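Local coordinates for protein paenibacillus xanthan lyase (Paenibacillus, PDB 6F2P) that cleaves the polysaccharide xanthan, probably by the eliminative mechanism of family 8 polysaccharide lyases, with promiscuous specificity, at residues D46-L49 and N53-R56; A678-K683 and I704-N709; Y962-M967 and G1016-R1021. All coordinates share one frame; numbering follows the deposited sequence.

Contact 1: residues D46-L49 and N53-R56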
loop_
_atom_site.group_PDB
_atom_site.type_symbol
_atom_site.label_atom_id
_atom_site.label_comp_id
_atom_site.label_asym_id
_atom_site.label_seq_id
_atom_site.Cartn_x
_atom_site.Cartn_y
_atom_site.Cartn_z
ATOM N N ASP A 46 -10.133 43.019 -30.000
ATOM C CA ASP A 46 -9.889 44.409 -29.689
ATOM C C ASP A 46 -8.414 44.676 -29.451
ATOM O O ASP A 46 -7.891 45.683 -29.909
ATOM C CB ASP A 46 -10.716 44.833 -28.472
ATOM C CG ASP A 46 -12.190 45.002 -28.804
ATOM O OD1 ASP A 46 -12.527 45.038 -30.013
ATOM O OD2 ASP A 46 -13.005 45.103 -27.863
ATOM N N SER A 47 -7.740 43.780 -28.740
ATOM C CA SER A 47 -6.333 43.996 -28.410
ATOM C C SER A 47 -5.395 43.526 -29.509
ATOM O O SER A 47 -4.187 43.676 -29.396
ATOM C CB SER A 47 -5.968 43.298 -27.106
ATOM O OG SER A 47 -6.314 41.923 -27.157
ATOM N N MET A 48 -5.943 42.957 -30.573
ATOM C CA MET A 48 -5.099 42.379 -31.607
ATOM C C MET A 48 -4.333 43.438 -32.411
ATOM O O MET A 48 -4.865 44.491 -32.756
ATOM C CB MET A 48 -5.920 41.488 -32.547
ATOM C CG MET A 48 -5.068 40.722 -33.556
ATOM S SD MET A 48 -6.007 39.636 -34.644
ATOM C CE MET A 48 -4.684 38.798 -35.506
ATOM N N LEU A 49 -3.072 43.145 -32.697
ATOM C CA LEU A 49 -2.302 43.922 -33.650
ATOM C C LEU A 49 -2.631 43.455 -35.068
ATOM O O LEU A 49 -2.427 42.289 -35.406
ATOM C CB LEU A 49 -0.814 43.793 -33.328
ATOM C CG LEU A 49 -0.607 44.393 -31.934
ATOM C CD1 LEU A 49 0.663 43.938 -31.294
ATOM C CD2 LEU A 49 -0.626 45.910 -32.034
ATOM N N ASN A 53 2.737 45.599 -41.051
ATOM C CA ASN A 53 4.056 45.811 -40.476
ATOM C C ASN A 53 4.287 45.139 -39.114
ATOM O O ASN A 53 5.417 45.104 -38.626
ATOM C CB ASN A 53 4.286 47.314 -40.325
ATOM C CG ASN A 53 3.259 47.970 -39.398
ATOM O OD1 ASN A 53 2.046 47.800 -39.565
ATOM N ND2 ASN A 53 3.750 48.707 -38.405
ATOM N N ARG A 54 3.226 44.621 -38.501
ATOM C CA ARG A 54 3.303 44.054 -37.148
ATOM C C ARG A 54 4.429 43.035 -36.937
ATOM O O ARG A 54 4.897 42.385 -37.884
ATOM C CB ARG A 54 1.969 43.420 -36.756
ATOM C CG ARG A 54 1.629 42.171 -37.549
ATOM C CD ARG A 54 0.163 41.816 -37.418
ATOM N NE ARG A 54 -0.284 40.990 -38.532
ATOM C CZ ARG A 54 -1.520 40.524 -38.664
ATOM N NH1 ARG A 54 -2.434 40.808 -37.745
ATOM N NH2 ARG A 54 -1.840 39.779 -39.714
ATOM N N ASN A 55 4.854 42.910 -35.683
ATOM C CA ASN A 55 5.952 42.026 -35.314
ATOM C C ASN A 55 5.479 40.897 -34.405
ATOM O O ASN A 55 6.257 40.026 -34.028
ATOM C CB ASN A 55 7.055 42.822 -34.622
ATOM C CG ASN A 55 7.797 43.725 -35.578
ATOM O OD1 ASN A 55 7.730 44.957 -35.477
ATOM N ND2 ASN A 55 8.510 43.118 -36.524
ATOM N N ARG A 56 4.195 40.942 -34.063
ATOM C CA ARG A 56 3.549 40.012 -33.148
ATOM C C ARG A 56 2.068 40.233 -33.410
ATOM O O ARG A 56 1.716 41.164 -34.141
ATOM C CB ARG A 56 3.878 40.374 -31.699
ATOM C CG ARG A 56 3.408 41.773 -31.324
ATOM C CD ARG A 56 3.904 42.272 -29.966
ATOM N NE ARG A 56 5.359 42.402 -29.913
ATOM C CZ ARG A 56 6.009 43.178 -29.051
ATOM N NH1 ARG A 56 5.341 43.921 -28.178
ATOM N NH2 ARG A 56 7.333 43.207 -29.067
#

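Contact 2: residues A678-K683 and I704-N709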
loop_
_atom_site.group_PDB
_atom_site.type_symbol
_atom_site.label_atom_id
_atom_site.label_comp_id
_atom_site.label_asym_id
_atom_site.label_seq_id
_atom_site.Cartn_x
_atom_site.Cartn_y
_atom_site.Cartn_z
ATOM N N ALA A 678 2.713 -6.036 10.781
ATOM C CA ALA A 678 1.503 -6.401 10.065
ATOM C C ALA A 678 0.369 -5.464 10.402
ATOM O O ALA A 678 0.326 -4.887 11.483
ATOM C CB ALA A 678 1.113 -7.815 10.422
ATOM N N SER A 679 -0.562 -5.314 9.475
ATOM C CA SER A 679 -1.817 -4.667 9.794
ATOM C C SER A 679 -2.889 -5.754 9.728
ATOM O O SER A 679 -2.955 -6.516 8.765
ATOM C CB SER A 679 -2.105 -3.551 8.807
ATOM O OG SER A 679 -3.259 -2.834 9.196
ATOM N N VAL A 680 -3.705 -5.856 10.771
ATOM C CA VAL A 680 -4.638 -6.968 10.892
ATOM C C VAL A 680 -6.020 -6.471 11.284
ATOM O O VAL A 680 -6.140 -5.549 12.093
ATOM C CB VAL A 680 -4.145 -7.963 11.952
ATOM C CG1 VAL A 680 -5.103 -9.133 12.099
ATOM C CG2 VAL A 680 -2.746 -8.436 11.599
ATOM N N MET A 681 -7.061 -7.060 10.700
ATOM C CA MET A 681 -8.428 -6.737 11.089
ATOM C C MET A 681 -9.266 -8.008 11.218
ATOM O O MET A 681 -9.181 -8.893 10.373
ATOM C CB MET A 681 -9.054 -5.741 10.108
ATOM C CG MET A 681 -10.478 -5.334 10.451
ATOM S SD MET A 681 -10.988 -3.758 9.713
ATOM C CE MET A 681 -10.176 -2.627 10.833
ATOM N N THR A 682 -10.050 -8.105 12.292
ATOM C CA THR A 682 -10.894 -9.274 12.535
ATOM C C THR A 682 -12.378 -8.910 12.568
ATOM O O THR A 682 -12.759 -7.832 13.024
ATOM C CB THR A 682 -10.525 -9.987 13.862
ATOM O OG1 THR A 682 -10.862 -9.147 14.977
ATOM C CG2 THR A 682 -9.027 -10.337 13.914
ATOM N N LYS A 683 -13.208 -9.814 12.061
ATOM C CA LYS A 683 -14.657 -9.702 12.193
ATOM C C LYS A 683 -15.216 -10.997 12.791
ATOM O O LYS A 683 -15.033 -12.083 12.229
ATOM C CB LYS A 683 -15.303 -9.415 10.836
ATOM C CG LYS A 683 -16.807 -9.624 10.793
ATOM C CD LYS A 683 -17.571 -8.508 11.489
ATOM C CE LYS A 683 -19.019 -8.933 11.795
ATOM N NZ LYS A 683 -19.961 -7.765 11.899
ATOM N N ILE A 704 4.136 -14.370 7.330
ATOM C CA ILE A 704 3.658 -13.842 8.591
ATOM C C ILE A 704 2.811 -14.907 9.262
ATOM O O ILE A 704 1.800 -15.341 8.713
ATOM C CB ILE A 704 2.783 -12.603 8.402
ATOM C CG1 ILE A 704 3.594 -11.443 7.809
ATOM C CG2 ILE A 704 2.150 -12.207 9.737
ATOM C CD1 ILE A 704 2.737 -10.236 7.399
ATOM N N TYR A 705 3.225 -15.336 10.448
ATOM C CA TYR A 705 2.443 -16.280 11.231
ATOM C C TYR A 705 1.468 -15.529 12.131
ATOM O O TYR A 705 1.834 -14.561 12.801
ATOM C CB TYR A 705 3.360 -17.148 12.082
ATOM C CG TYR A 705 3.991 -18.315 11.355
ATOM C CD1 TYR A 705 4.759 -18.119 10.215
ATOM C CD2 TYR A 705 3.849 -19.612 11.833
ATOM C CE1 TYR A 705 5.348 -19.186 9.559
ATOM C CE2 TYR A 705 4.436 -20.681 11.182
ATOM C CZ TYR A 705 5.182 -20.463 10.050
ATOM O OH TYR A 705 5.764 -21.521 9.397
ATOM N N ILE A 706 0.223 -15.981 12.137
ATOM C CA ILE A 706 -0.807 -15.384 12.963
ATOM C C ILE A 706 -1.485 -16.458 13.827
ATOM O O ILE A 706 -1.867 -17.525 13.330
ATOM C CB ILE A 706 -1.870 -14.697 12.084
ATOM C CG1 ILE A 706 -1.243 -13.564 11.249
ATOM C CG2 ILE A 706 -3.044 -14.203 12.926
ATOM C CD1 ILE A 706 -0.935 -12.292 12.006
ATOM N N ASP A 707 -1.615 -16.185 15.121
ATOM C CA ASP A 707 -2.438 -17.023 15.984
ATOM C C ASP A 707 -3.663 -16.232 16.397
ATOM O O ASP A 707 -3.580 -15.025 16.637
ATOM C CB ASP A 707 -1.669 -17.467 17.229
ATOM C CG ASP A 707 -0.545 -18.448 16.911
ATOM O OD1 ASP A 707 -0.589 -19.080 15.835
ATOM O OD2 ASP A 707 0.381 -18.594 17.743
ATOM N N VAL A 708 -4.808 -16.901 16.460
ATOM C CA VAL A 708 -5.997 -16.287 17.027
ATOM C C VAL A 708 -6.503 -17.131 18.192
ATOM O O VAL A 708 -6.861 -18.292 18.023
ATOM C CB VAL A 708 -7.105 -16.089 15.983
ATOM C CG1 VAL A 708 -8.348 -15.525 16.632
ATOM C CG2 VAL A 708 -6.627 -15.168 14.889
ATOM N N ASN A 709 -6.523 -16.526 19.376
ATOM C CA ASN A 709 -6.804 -17.221 20.623
ATOM C C ASN A 709 -8.277 -17.593 20.778
ATOM O O ASN A 709 -8.956 -17.124 21.694
ATOM C CB ASN A 709 -6.350 -16.358 21.802
ATOM C CG ASN A 709 -6.123 -17.167 23.058
ATOM O OD1 ASN A 709 -6.326 -18.371 23.063
ATOM N ND2 ASN A 709 -5.689 -16.510 24.129
#

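Contact 3: residues Y962-M967 and G1016-R1021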
loop_
_atom_site.group_PDB
_atom_site.type_symbol
_atom_site.label_atom_id
_atom_site.label_comp_id
_atom_site.label_asym_id
_atom_site.label_seq_id
_atom_site.Cartn_x
_atom_site.Cartn_y
_atom_site.Cartn_z
ATOM N N TYR A 962 15.984 -45.958 17.496
ATOM C CA TYR A 962 16.623 -45.430 18.694
ATOM C C TYR A 962 17.482 -46.454 19.423
ATOM O O TYR A 962 17.012 -47.544 19.765
ATOM C CB TYR A 962 15.573 -44.940 19.678
ATOM C CG TYR A 962 14.881 -43.669 19.292
ATOM C CD1 TYR A 962 13.759 -43.691 18.480
ATOM C CD2 TYR A 962 15.333 -42.444 19.762
ATOM C CE1 TYR A 962 13.113 -42.526 18.134
ATOM C CE2 TYR A 962 14.692 -41.274 19.425
ATOM C CZ TYR A 962 13.583 -41.320 18.612
ATOM O OH TYR A 962 12.940 -40.156 18.278
ATOM N N GLN A 963 18.732 -46.079 19.685
ATOM C CA GLN A 963 19.602 -46.832 20.579
ATOM C C GLN A 963 19.126 -46.706 22.024
ATOM O O GLN A 963 18.882 -45.603 22.516
ATOM C CB GLN A 963 21.041 -46.345 20.450
ATOM C CG GLN A 963 21.637 -46.633 19.095
ATOM C CD GLN A 963 23.099 -46.271 19.017
ATOM O OE1 GLN A 963 23.567 -45.371 19.717
ATOM N NE2 GLN A 963 23.839 -46.979 18.168
ATOM N N VAL A 964 18.987 -47.844 22.698
ATOM C CA VAL A 964 18.512 -47.861 24.080
ATOM C C VAL A 964 19.663 -48.094 25.067
ATOM O O VAL A 964 20.256 -49.175 25.097
ATOM C CB VAL A 964 17.408 -48.928 24.271
ATOM C CG1 VAL A 964 17.000 -49.032 25.725
ATOM C CG2 VAL A 964 16.203 -48.612 23.396
ATOM N N TYR A 965 19.988 -47.069 25.858
ATOM C CA TYR A 965 21.036 -47.176 26.878
ATOM C C TYR A 965 20.463 -47.275 28.284
ATOM O O TYR A 965 19.334 -46.861 28.535
ATOM C CB TYR A 965 21.983 -45.981 26.828
ATOM C CG TYR A 965 22.756 -45.844 25.545
ATOM C CD1 TYR A 965 22.187 -45.241 24.433
ATOM C CD2 TYR A 965 24.063 -46.301 25.448
ATOM C CE1 TYR A 965 22.889 -45.109 23.257
ATOM C CE2 TYR A 965 24.777 -46.170 24.271
ATOM C CZ TYR A 965 24.181 -45.570 23.179
ATOM O OH TYR A 965 24.874 -45.424 21.999
ATOM N N MET A 966 21.255 -47.823 29.201
ATOM C CA MET A 966 20.883 -47.852 30.612
ATOM C C MET A 966 22.105 -47.692 31.522
ATOM O O MET A 966 23.192 -48.206 31.237
ATOM C CB MET A 966 20.119 -49.129 30.956
ATOM C CG MET A 966 19.718 -49.214 32.420
ATOM S SD MET A 966 18.891 -50.745 32.885
ATOM C CE MET A 966 17.301 -50.559 32.074
ATOM N N MET A 967 21.917 -46.955 32.609
ATOM C CA MET A 967 22.962 -46.767 33.598
ATOM C C MET A 967 22.469 -47.319 34.924
ATOM O O MET A 967 21.261 -47.349 35.173
ATOM C CB MET A 967 23.279 -45.282 33.732
ATOM C CG MET A 967 24.392 -44.950 34.705
ATOM S SD MET A 967 24.767 -43.197 34.641
ATOM C CE MET A 967 25.318 -43.045 32.942
ATOM N N GLY A 1016 5.985 -47.231 24.000
ATOM C CA GLY A 1016 7.183 -48.004 24.223
ATOM C C GLY A 1016 7.585 -47.933 25.677
ATOM O O GLY A 1016 7.366 -46.916 26.335
ATOM N N ALA A 1017 8.170 -49.013 26.186
ATOM C CA ALA A 1017 8.572 -49.061 27.582
ATOM C C ALA A 1017 9.855 -49.853 27.774
ATOM O O ALA A 1017 10.217 -50.697 26.955
ATOM C CB ALA A 1017 7.462 -49.641 28.433
ATOM N N ILE A 1018 10.544 -49.557 28.866
ATOM C CA ILE A 1018 11.751 -50.269 29.230
ATOM C C ILE A 1018 11.614 -50.671 30.687
ATOM O O ILE A 1018 11.804 -49.845 31.581
ATOM C CB ILE A 1018 12.988 -49.387 29.039
ATOM C CG1 ILE A 1018 13.065 -48.912 27.589
ATOM C CG2 ILE A 1018 14.248 -50.143 29.416
ATOM C CD1 ILE A 1018 14.057 -47.803 27.371
ATOM N N LYS A 1019 11.264 -51.936 30.914
ATOM C CA LYS A 1019 10.966 -52.440 32.253
ATOM C C LYS A 1019 12.119 -53.251 32.841
ATOM O O LYS A 1019 12.790 -54.008 32.137
ATOM C CB LYS A 1019 9.684 -53.286 32.241
ATOM C CG LYS A 1019 9.270 -53.797 33.621
ATOM C CD LYS A 1019 8.201 -54.886 33.551
ATOM C CE LYS A 1019 6.844 -54.338 33.132
ATOM N NZ LYS A 1019 5.786 -55.388 33.241
ATOM N N ILE A 1020 12.348 -53.074 34.139
ATOM C CA ILE A 1020 13.304 -53.883 34.877
ATOM C C ILE A 1020 12.536 -54.811 35.808
ATOM O O ILE A 1020 11.802 -54.349 36.676
ATOM C CB ILE A 1020 14.256 -53.005 35.701
ATOM C CG1 ILE A 1020 15.157 -52.191 34.769
ATOM C CG2 ILE A 1020 15.091 -53.855 36.634
ATOM C CD1 ILE A 1020 16.006 -51.165 35.485
ATOM N N ARG A 1021 12.687 -56.117 35.601
ATOM C CA ARG A 1021 12.013 -57.127 36.419
ATOM C C ARG A 1021 13.004 -57.724 37.412
ATOM O O ARG A 1021 14.213 -57.496 37.307
ATOM C CB ARG A 1021 11.411 -58.231 35.538
ATOM C CG ARG A 1021 10.073 -57.884 34.870
ATOM C CD ARG A 1021 9.932 -58.584 33.514
ATOM N NE ARG A 1021 10.512 -59.929 33.532
ATOM C CZ ARG A 1021 11.217 -60.463 32.535
ATOM N NH1 ARG A 1021 11.432 -59.775 31.424
ATOM N NH2 ARG A 1021 11.706 -61.690 32.643
#

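Contact 1: residues D46-L49 and N53-R56
In the loop after helix 28-46, R54 folds back and donates from its guanidinium to the backbone carbonyl of L49. The hydrogen bond from R54 NH1 to L49 O measures 2.8 Å, with an N-H...O angle of 158°. NH1 lies in the carbonyl plane on a lone pair of the oxygen, and that oxygen is itself only 1° out of the guanidinium plane, so the bond uses the edge of the group. With CG of R54 set between its backbone N and carbonyl carbon (chi1 68°), the chain then runs extended to NE, carrying CD past L49 O at 3.3 Å. M48 CE comes obliquely to R54 NH1 at 3.8 Å. This connection belongs to the N-terminal alpha-helical domain, a helical toroid in family 8 lyases, and R54 NH2 extends it with a weak hydrogen bond to S103 of helix 95-111. The side chains of L49 and R56 run alongside each other in the same direction, with L49 CD1 3.5 Å from R56 CG. Beyond that aliphatic part R56 bends at CG-CD, and its NH1 is hydrogen-bonded to N59 OD1. Backbone hydrogen bonding between L49 and L57 also closes the loop.

Contact 2: residues A678-K683 and I704-N709
A678 starts the face-to-face contact between the two sheets of a beta sandwich: strand 678-684 belongs to the seven-stranded sheet and strand 703-708 to the five-stranded one, within the C-terminal beta-sandwich region of the lyase. A678 CB points toward the facing strand and meets I704 CD1 at 4.2 Å; the CA atoms of this pair are 7.9 Å apart. S679 turns to the other side of its strand, where OG is hydrogen-bonded to N660 OD1 and the side chain touches T460. V680 points inward again, its CA 9.5 Å from that of I706, and packs also on F661 of the adjacent strand. M681 lies on the same side as S679, against T460 and I462 of strand 457-462, so this sheet is covered by the super-sandwich domain as well. At T682 the strands have spread further, the nearest side-chain atoms, T682 CG2 and V708 CG2, being 5.5 Å apart. K683 then leads outward, its NZ hydrogen-bonded to L654 O. The inner contacts are wholly apolar. I704 places CG1 beside its own backbone N (chi1 -65°) with CD1 extended from it, whereas I706 is folded at chi2 (-76°), its CD1 standing 4.3 Å from V680 CG2.

Contact 3: residues Y962-M967 and G1016-R1021
V964 and I1018 reach toward each other tip to tip, V964 CG1 standing 3.6 Å from I1018 CD1. In V964 the touching methyl is the one anti to the backbone N, while I1018 sends its longer branch, with CG1 beside its own backbone N, across to meet it. The second meeting has a different shape. M966 and I1020 cross one another at a slant, and M966 is extended as far as SD before it bends (chi3 -71°). The bend sets CE 3.7 Å from I1020 CD1, with SD also near that methyl at 3.9 Å. The same CE lies 4.1 Å from I1018 CG2, so the methionine tip is lodged between the two isoleucines. All four side chains point inward and are buried.

These residues line the interior of a beta sandwich, the golvesin C-terminal domain. Strand 960-967 pairs with 1003-1010 and 1030-1039 in one sheet, whereas 1017-1021 lies between 949-952 and 978-984 in the other. The two short strand axes approach to 10.3 Å and run in the same general sense, 29° apart, a spacing filled by side chains. F1010 beside V964, L1036 beside I1018 and F952 beside I1020 continue the apolar layer.

Alternation along the strands turns Q963 and Y965, and K1019 and R1021 of the other strand, to the faces away from this interface. The OH of Y965 donates to Q963 OE1 at 2.6 Å, reaching the oxygen from 48° above the amide carbonyl plane rather than on a lone pair. On the other strand R1021 forms a salt bridge through NH1 to D981 OD1, and a long, weak ion pair through NE to D1023, a residue that binds a calcium ion together with G946.

Following the chain from the N terminus, contact 1 closes a short loop, with three residues between its segments, between helices 28-46 and 68-85 of the alpha-helical domain. Contact 2 comes next and joins the two sheets of a beta sandwich, through strands 678-684 and 703-708, across 20 intervening residues. Contact 3 spans 48 residues and joins the sheets of the C-terminal golvesin-type domain. The three are in series: none nests within or crosses another. The centres of contacts 1 and 2 lie about 72 Å apart. Between the centres of contacts 2 and 3 the distance is about 45 Å. Contacts 1 and 3 sit on opposite sides of the chain's centre, their own centres about 113 Å apart.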